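Sucrose 6(F)-phosphate phosphorylase (Thermoanaerobacterium thermosaccharolyticum DSM 571, PDB 6S9V) is a bacterial phosphorylase of the alpha-amylase family, built on a closed eight-stranded parallel beta barrel with a separate antiparallel sheet near its C-terminus. Local coordinates at residues A[107-110]-A[111-115]; A[327-330]-A[331-335]. All blocks are in the same frame, centred on the assembly; numbering follows the deposited sequence.

Contact 1: residues A[107-110]-A[111-115]; sequences IYFQ and DFLKK
The short amphipathic helix 107-115, in the part of the chain between barrel strands 92-97 and 207-210, carries this contact, in which Phe109 meets Phe112 and Leu113 along one face. CE2 of the Phe109 ring comes within 3.4 Å of Leu113 CG, and both methyls of that leucine lie close to the ring. On the other side of the ring's long axis, Phe109 CE1 lies 3.7 Å from Phe112 CD2. The two rings meet obliquely, with centroids 5.6 Å apart and planes at 45°. CG of Phe109 stands opposite its own nitrogen (chi1 -165°), a turn that brings the ring forward along the helix to both partners. Behind the side chains run four i to i+4 bonds; Leu113 N reaches Phe109 O at 2.9 Å, and Lys114 N reaches Gln110 O at 3.0 Å with a more bent N-H...O angle of 142°. On the polar face Asp111 OD2 is hydrogen-bonded to Ser119, while OD1 makes a long salt bridge to Lys115 NZ, 3.8 Å away and on a poorly ordered side chain. Phe125 and Phe156 meet the Phe109 ring edge-to-face, which suggests that the inner face is held mainly by aromatic and hydrophobic packing.

Contact 2: residues A[327-330]-A[331-335]; sequences AKEV and VDICV
The carbonyl oxygen of Lys328 accepts the backbone N-H of Asp332 at 2.8 Å (Asp332 N to Lys328 O), with an N-H...O angle of 165°. The Asp332 side chain folds back beside the same oxygen: its CG lies 3.2 Å from Lys328 O. This follows from chi1 -74°, which sets the carboxylate beside the aspartate's own nitrogen. The two side chains then run across each other at a slant, OD2 of Asp332 resting 3.4 Å from Lys328 CG on the aliphatic part of the lysine. NZ of Lys328 stays 4.2 Å from Asp332 OD2, beyond a salt bridge, so the opposite charges probably attract only loosely; a bound sulfate ion lies about 5 Å from the lysine side chain. One residue on, Glu329 and Ile333 lie alongside and point the same way. The ethyl arm of Ile333 reaches back toward the preceding turn, with CG1 3.2 Å from Glu329 O and CD1 4.0 Å from Glu329 OE2, an oxygen that is hydrogen-bonded to Asn285. Val330 CG1 and Cys334 SG are more distant, 4.3 Å apart, on a buried face.

Helix 324-336 lies between helix 275-285 and strands 340-343 and 357-361: Glu329, Val330, Ile333 and Cys334 pack on the helix, through Tyr281, Phe277, Ile284 and Leu280 respectively, while Val331 and Cys334 touch Ile360 of strand 357-361 and Val331 and Val335 touch Leu341 of strand 340-343.

Both contacts join side chains three or four residues apart within a single helix, and both are partly buried, but they belong to separate parts of the chain, with centres about 46 Å apart and no touch. Contact 1 lies farther out, about 31 Å from the chain centre against about 22 Å for contact 2, and has fewer buried residues, two against four. Its inner face is mostly aromatic and leans on strand 164-168. The inner face of contact 2 is aliphatic with a cysteine, set between a helix and two strands. Both also carry charged side chains, but in contact 2 one of them, Glu329, turns to the neighbouring helix.

Contact 1: residues A[107-110]-A[111-115]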
ATOM      1  N   ILE A 107     -11.885  19.549 -13.201  1.00 21.69           N
ATOM      2  CA  ILE A 107     -12.803  20.645 -13.478  1.00 22.90           C
ATOM      3  C   ILE A 107     -12.985  21.497 -12.225  1.00 22.52           C
ATOM      4  O   ILE A 107     -13.081  22.725 -12.295  1.00 22.12           O
ATOM      5  CB  ILE A 107     -14.149  20.110 -14.002  1.00 23.17           C
ATOM      6  CG1 ILE A 107     -15.040  21.269 -14.462  1.00 23.90           C
ATOM      7  CG2 ILE A 107     -14.849  19.265 -12.928  1.00 22.93           C
ATOM      8  CD1 ILE A 107     -16.352  20.833 -15.102  1.00 26.08           C
ATOM      9  N   TYR A 108     -12.980  20.853 -11.054  1.00 22.61           N
ATOM     10  CA  TYR A 108     -13.226  21.576  -9.810  1.00 25.46           C
ATOM     11  C   TYR A 108     -12.170  22.650  -9.596  1.00 23.11           C
ATOM     12  O   TYR A 108     -12.488  23.814  -9.332  1.00 23.24           O
ATOM     13  CB  TYR A 108     -13.224  20.593  -8.641  1.00 28.93           C
ATOM     14  CG  TYR A 108     -14.070  19.367  -8.899  1.00 30.66           C
ATOM     15  CD1 TYR A 108     -15.448  19.447  -8.965  1.00 31.71           C
ATOM     16  CD2 TYR A 108     -13.472  18.136  -9.128  1.00 33.41           C
ATOM     17  CE1 TYR A 108     -16.214  18.325  -9.223  1.00 33.84           C
ATOM     18  CE2 TYR A 108     -14.229  17.011  -9.391  1.00 36.06           C
ATOM     19  CZ  TYR A 108     -15.599  17.115  -9.436  1.00 36.71           C
ATOM     20  OH  TYR A 108     -16.356  15.996  -9.700  1.00 41.19           O
ATOM     21  N   PHE A 109     -10.896  22.282  -9.737  1.00 21.32           N
ATOM     22  CA  PHE A 109      -9.843  23.257  -9.497  1.00 21.97           C
ATOM     23  C   PHE A 109      -9.643  24.211 -10.668  1.00 24.06           C
ATOM     24  O   PHE A 109      -9.318  25.384 -10.449  1.00 26.04           O
ATOM     25  CB  PHE A 109      -8.521  22.568  -9.180  1.00 20.08           C
ATOM     26  CG  PHE A 109      -7.512  23.498  -8.585  1.00 20.64           C
ATOM     27  CD1 PHE A 109      -7.652  23.943  -7.280  1.00 21.90           C
ATOM     28  CD2 PHE A 109      -6.451  23.965  -9.334  1.00 22.50           C
ATOM     29  CE1 PHE A 109      -6.745  24.823  -6.734  1.00 24.21           C
ATOM     30  CE2 PHE A 109      -5.537  24.834  -8.788  1.00 23.94           C
ATOM     31  CZ  PHE A 109      -5.681  25.262  -7.488  1.00 23.36           C
ATOM     32  N   GLN A 110      -9.821  23.749 -11.910  1.00 22.47           N
ATOM     33  CA  GLN A 110      -9.686  24.672 -13.031  1.00 22.28           C
ATOM     34  C   GLN A 110     -10.779  25.737 -12.999  1.00 25.04           C
ATOM     35  O   GLN A 110     -10.538  26.893 -13.372  1.00 26.63           O
ATOM     36  CB  GLN A 110      -9.668  23.919 -14.361  1.00 23.52           C
ATOM     37  CG  GLN A 110      -8.361  23.146 -14.542  1.00 27.31           C
ATOM     38  CD  GLN A 110      -8.157  22.591 -15.935  1.00 31.16           C
ATOM     39  OE1 GLN A 110      -7.104  22.812 -16.543  1.00 36.14           O
ATOM     40  NE2 GLN A 110      -9.149  21.882 -16.453  1.00 27.56           N
ATOM     41  N   ASP A 111     -11.990  25.366 -12.574  1.00 25.37           N
ATOM     42  CA  ASP A 111     -13.047  26.363 -12.420  1.00 26.44           C
ATOM     43  C   ASP A 111     -12.661  27.380 -11.356  1.00 27.12           C
ATOM     44  O   ASP A 111     -12.838  28.589 -11.544  1.00 27.88           O
ATOM     45  CB  ASP A 111     -14.362  25.674 -12.058  1.00 28.07           C
ATOM     46  CG  ASP A 111     -15.559  26.595 -12.172  1.00 34.32           C
ATOM     47  OD1 ASP A 111     -16.040  26.807 -13.304  1.00 38.04           O
ATOM     48  OD2 ASP A 111     -16.026  27.097 -11.131  1.00 36.83           O
ATOM     49  N   PHE A 112     -12.079  26.903 -10.254  1.00 27.48           N
ATOM     50  CA  PHE A 112     -11.626  27.793  -9.195  1.00 28.50           C
ATOM     51  C   PHE A 112     -10.538  28.737  -9.684  1.00 29.51           C
ATOM     52  O   PHE A 112     -10.556  29.931  -9.370  1.00 31.94           O
ATOM     53  CB  PHE A 112     -11.113  26.973  -8.013  1.00 28.94           C
ATOM     54  CG  PHE A 112     -10.402  27.791  -6.979  1.00 29.50           C
ATOM     55  CD1 PHE A 112     -11.104  28.672  -6.179  1.00 30.57           C
ATOM     56  CD2 PHE A 112      -9.030  27.703  -6.829  1.00 30.84           C
ATOM     57  CE1 PHE A 112     -10.456  29.440  -5.240  1.00 33.04           C
ATOM     58  CE2 PHE A 112      -8.373  28.470  -5.887  1.00 32.86           C
ATOM     59  CZ  PHE A 112      -9.089  29.338  -5.090  1.00 33.05           C
ATOM     60  N   LEU A 113      -9.574  28.226 -10.456  1.00 29.18           N
ATOM     61  CA  LEU A 113      -8.523  29.103 -10.952  1.00 29.45           C
ATOM     62  C   LEU A 113      -9.075  30.141 -11.913  1.00 29.13           C
ATOM     63  O   LEU A 113      -8.503  31.226 -12.047  1.00 30.94           O
ATOM     64  CB  LEU A 113      -7.423  28.296 -11.630  1.00 33.72           C
ATOM     65  CG  LEU A 113      -6.502  27.492 -10.716  1.00 40.41           C
ATOM     66  CD1 LEU A 113      -5.370  26.915 -11.552  1.00 43.14           C
ATOM     67  CD2 LEU A 113      -5.947  28.331  -9.568  1.00 42.75           C
ATOM     68  N   LYS A 114     -10.171  29.819 -12.602  1.00 29.71           N
ATOM     69  CA  LYS A 114     -10.790  30.777 -13.507  1.00 34.25           C
ATOM     70  C   LYS A 114     -11.539  31.853 -12.732  1.00 33.97           C
ATOM     71  O   LYS A 114     -11.373  33.049 -12.996  1.00 32.45           O
ATOM     72  CB  LYS A 114     -11.727  30.044 -14.466  1.00 42.10           C
ATOM     73  CG  LYS A 114     -12.496  30.935 -15.441  1.00 55.13           C
ATOM     74  CD  LYS A 114     -13.531  30.102 -16.194  1.00 67.89           C
ATOM     75  CE  LYS A 114     -14.480  30.947 -17.027  1.00 79.60           C
ATOM     76  NZ  LYS A 114     -13.951  31.174 -18.404  1.00 85.69           N
ATOM     77  N   LYS A 115     -12.369  31.449 -11.769  1.00 37.51           N
ATOM     78  CA  LYS A 115     -13.306  32.361 -11.129  1.00 44.41           C
ATOM     79  C   LYS A 115     -12.948  32.727  -9.694  1.00 40.68           C
ATOM     80  O   LYS A 115     -13.615  33.591  -9.114  1.00 42.19           O
ATOM     81  CB  LYS A 115     -14.727  31.777 -11.153  1.00 56.62           C
ATOM     82  CG  LYS A 115     -15.272  31.529 -12.549  1.00 73.15           C
ATOM     83  CD  LYS A 115     -16.640  30.868 -12.498  1.00 91.22           C
ATOM     84  CE  LYS A 115     -17.153  30.529 -13.890  1.00106.88           C
ATOM     85  NZ  LYS A 115     -18.421  29.746 -13.847  1.00115.41           N
TER

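Contact 2: residues A[327-330]-A[331-335]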
ATOM      1  N   ALA A 327      18.544  -0.744  12.275  1.00 24.61           N
ATOM      2  CA  ALA A 327      17.928  -0.118  11.111  1.00 24.41           C
ATOM      3  C   ALA A 327      18.991   0.195  10.059  1.00 24.41           C
ATOM      4  O   ALA A 327      18.836  -0.131   8.876  1.00 24.08           O
ATOM      5  CB  ALA A 327      17.196   1.159  11.522  1.00 24.12           C
ATOM      6  N   LYS A 328      20.089   0.811  10.484  1.00 25.67           N
ATOM      7  CA  LYS A 328      21.140   1.160   9.539  1.00 30.88           C
ATOM      8  C   LYS A 328      21.814  -0.079   8.956  1.00 27.41           C
ATOM      9  O   LYS A 328      22.194  -0.077   7.777  1.00 26.27           O
ATOM     10  CB  LYS A 328      22.170   2.058  10.223  1.00 44.89           C
ATOM     11  CG  LYS A 328      23.055   2.806   9.250  1.00 61.53           C
ATOM     12  CD  LYS A 328      23.983   3.777   9.952  1.00 77.48           C
ATOM     13  CE  LYS A 328      24.895   4.467   8.951  1.00 89.26           C
ATOM     14  NZ  LYS A 328      26.285   4.612   9.467  1.00 96.06           N
ATOM     15  N   GLU A 329      21.962  -1.146   9.747  1.00 25.92           N
ATOM     16  CA  GLU A 329      22.530  -2.381   9.218  1.00 27.51           C
ATOM     17  C   GLU A 329      21.750  -2.853   7.995  1.00 25.71           C
ATOM     18  O   GLU A 329      22.330  -3.108   6.934  1.00 24.51           O
ATOM     19  CB  GLU A 329      22.539  -3.475  10.292  1.00 32.17           C
ATOM     20  CG  GLU A 329      23.185  -4.791   9.823  1.00 38.02           C
ATOM     21  CD  GLU A 329      22.397  -6.044  10.204  1.00 42.25           C
ATOM     22  OE1 GLU A 329      21.268  -5.933  10.733  1.00 43.03           O
ATOM     23  OE2 GLU A 329      22.914  -7.157   9.968  1.00 43.48           O
ATOM     24  N   VAL A 330      20.426  -2.996   8.142  1.00 25.36           N
ATOM     25  CA  VAL A 330      19.586  -3.491   7.054  1.00 23.93           C
ATOM     26  C   VAL A 330      19.547  -2.491   5.903  1.00 22.24           C
ATOM     27  O   VAL A 330      19.623  -2.876   4.732  1.00 21.01           O
ATOM     28  CB  VAL A 330      18.168  -3.801   7.577  1.00 24.01           C
ATOM     29  CG1 VAL A 330      17.235  -4.162   6.435  1.00 21.90           C
ATOM     30  CG2 VAL A 330      18.217  -4.925   8.603  1.00 27.38           C
ATOM     31  N   VAL A 331      19.425  -1.198   6.213  1.00 22.20           N
ATOM     32  CA  VAL A 331      19.386  -0.173   5.171  1.00 23.47           C
ATOM     33  C   VAL A 331      20.661  -0.214   4.342  1.00 23.33           C
ATOM     34  O   VAL A 331      20.620  -0.243   3.104  1.00 23.10           O
ATOM     35  CB  VAL A 331      19.174   1.214   5.803  1.00 25.16           C
ATOM     36  CG1 VAL A 331      19.526   2.325   4.823  1.00 24.62           C
ATOM     37  CG2 VAL A 331      17.730   1.352   6.277  1.00 24.77           C
ATOM     38  N   ASP A 332      21.810  -0.219   5.015  1.00 23.75           N
ATOM     39  CA  ASP A 332      23.090  -0.215   4.314  1.00 24.42           C
ATOM     40  C   ASP A 332      23.262  -1.464   3.455  1.00 22.90           C
ATOM     41  O   ASP A 332      23.820  -1.394   2.354  1.00 23.77           O
ATOM     42  CB  ASP A 332      24.231  -0.092   5.321  1.00 27.51           C
ATOM     43  CG  ASP A 332      24.363   1.312   5.899  1.00 30.23           C
ATOM     44  OD1 ASP A 332      23.750   2.257   5.358  1.00 30.99           O
ATOM     45  OD2 ASP A 332      25.073   1.466   6.911  1.00 31.54           O
ATOM     46  N   ILE A 333      22.827  -2.625   3.957  1.00 21.56           N
ATOM     47  CA  ILE A 333      22.912  -3.848   3.159  1.00 22.11           C
ATOM     48  C   ILE A 333      22.014  -3.749   1.933  1.00 21.95           C
ATOM     49  O   ILE A 333      22.405  -4.148   0.830  1.00 22.14           O
ATOM     50  CB  ILE A 333      22.575  -5.084   4.017  1.00 22.50           C
ATOM     51  CG1 ILE A 333      23.708  -5.332   5.024  1.00 23.83           C
ATOM     52  CG2 ILE A 333      22.312  -6.312   3.124  1.00 22.57           C
ATOM     53  CD1 ILE A 333      23.386  -6.390   6.057  1.00 26.00           C
ATOM     54  N   CYS A 334      20.801  -3.211   2.094  1.00 22.03           N
ATOM     55  CA  CYS A 334      19.930  -3.040   0.932  1.00 21.36           C
ATOM     56  C   CYS A 334      20.543  -2.072  -0.077  1.00 20.75           C
ATOM     57  O   CYS A 334      20.470  -2.296  -1.295  1.00 20.80           O
ATOM     58  CB  CYS A 334      18.548  -2.551   1.368  1.00 20.61           C
ATOM     59  SG  CYS A 334      17.558  -3.820   2.191  1.00 21.86           S
ATOM     60  N   VAL A 335      21.150  -0.989   0.406  1.00 19.72           N
ATOM     61  CA  VAL A 335      21.768  -0.025  -0.503  1.00 20.09           C
ATOM     62  C   VAL A 335      22.970  -0.641  -1.220  1.00 22.26           C
ATOM     63  O   VAL A 335      23.213  -0.349  -2.395  1.00 21.78           O
ATOM     64  CB  VAL A 335      22.129   1.260   0.258  1.00 22.92           C
ATOM     65  CG1 VAL A 335      22.957   2.191  -0.607  1.00 26.04           C
ATOM     66  CG2 VAL A 335      20.843   1.969   0.702  1.00 23.40           C
TER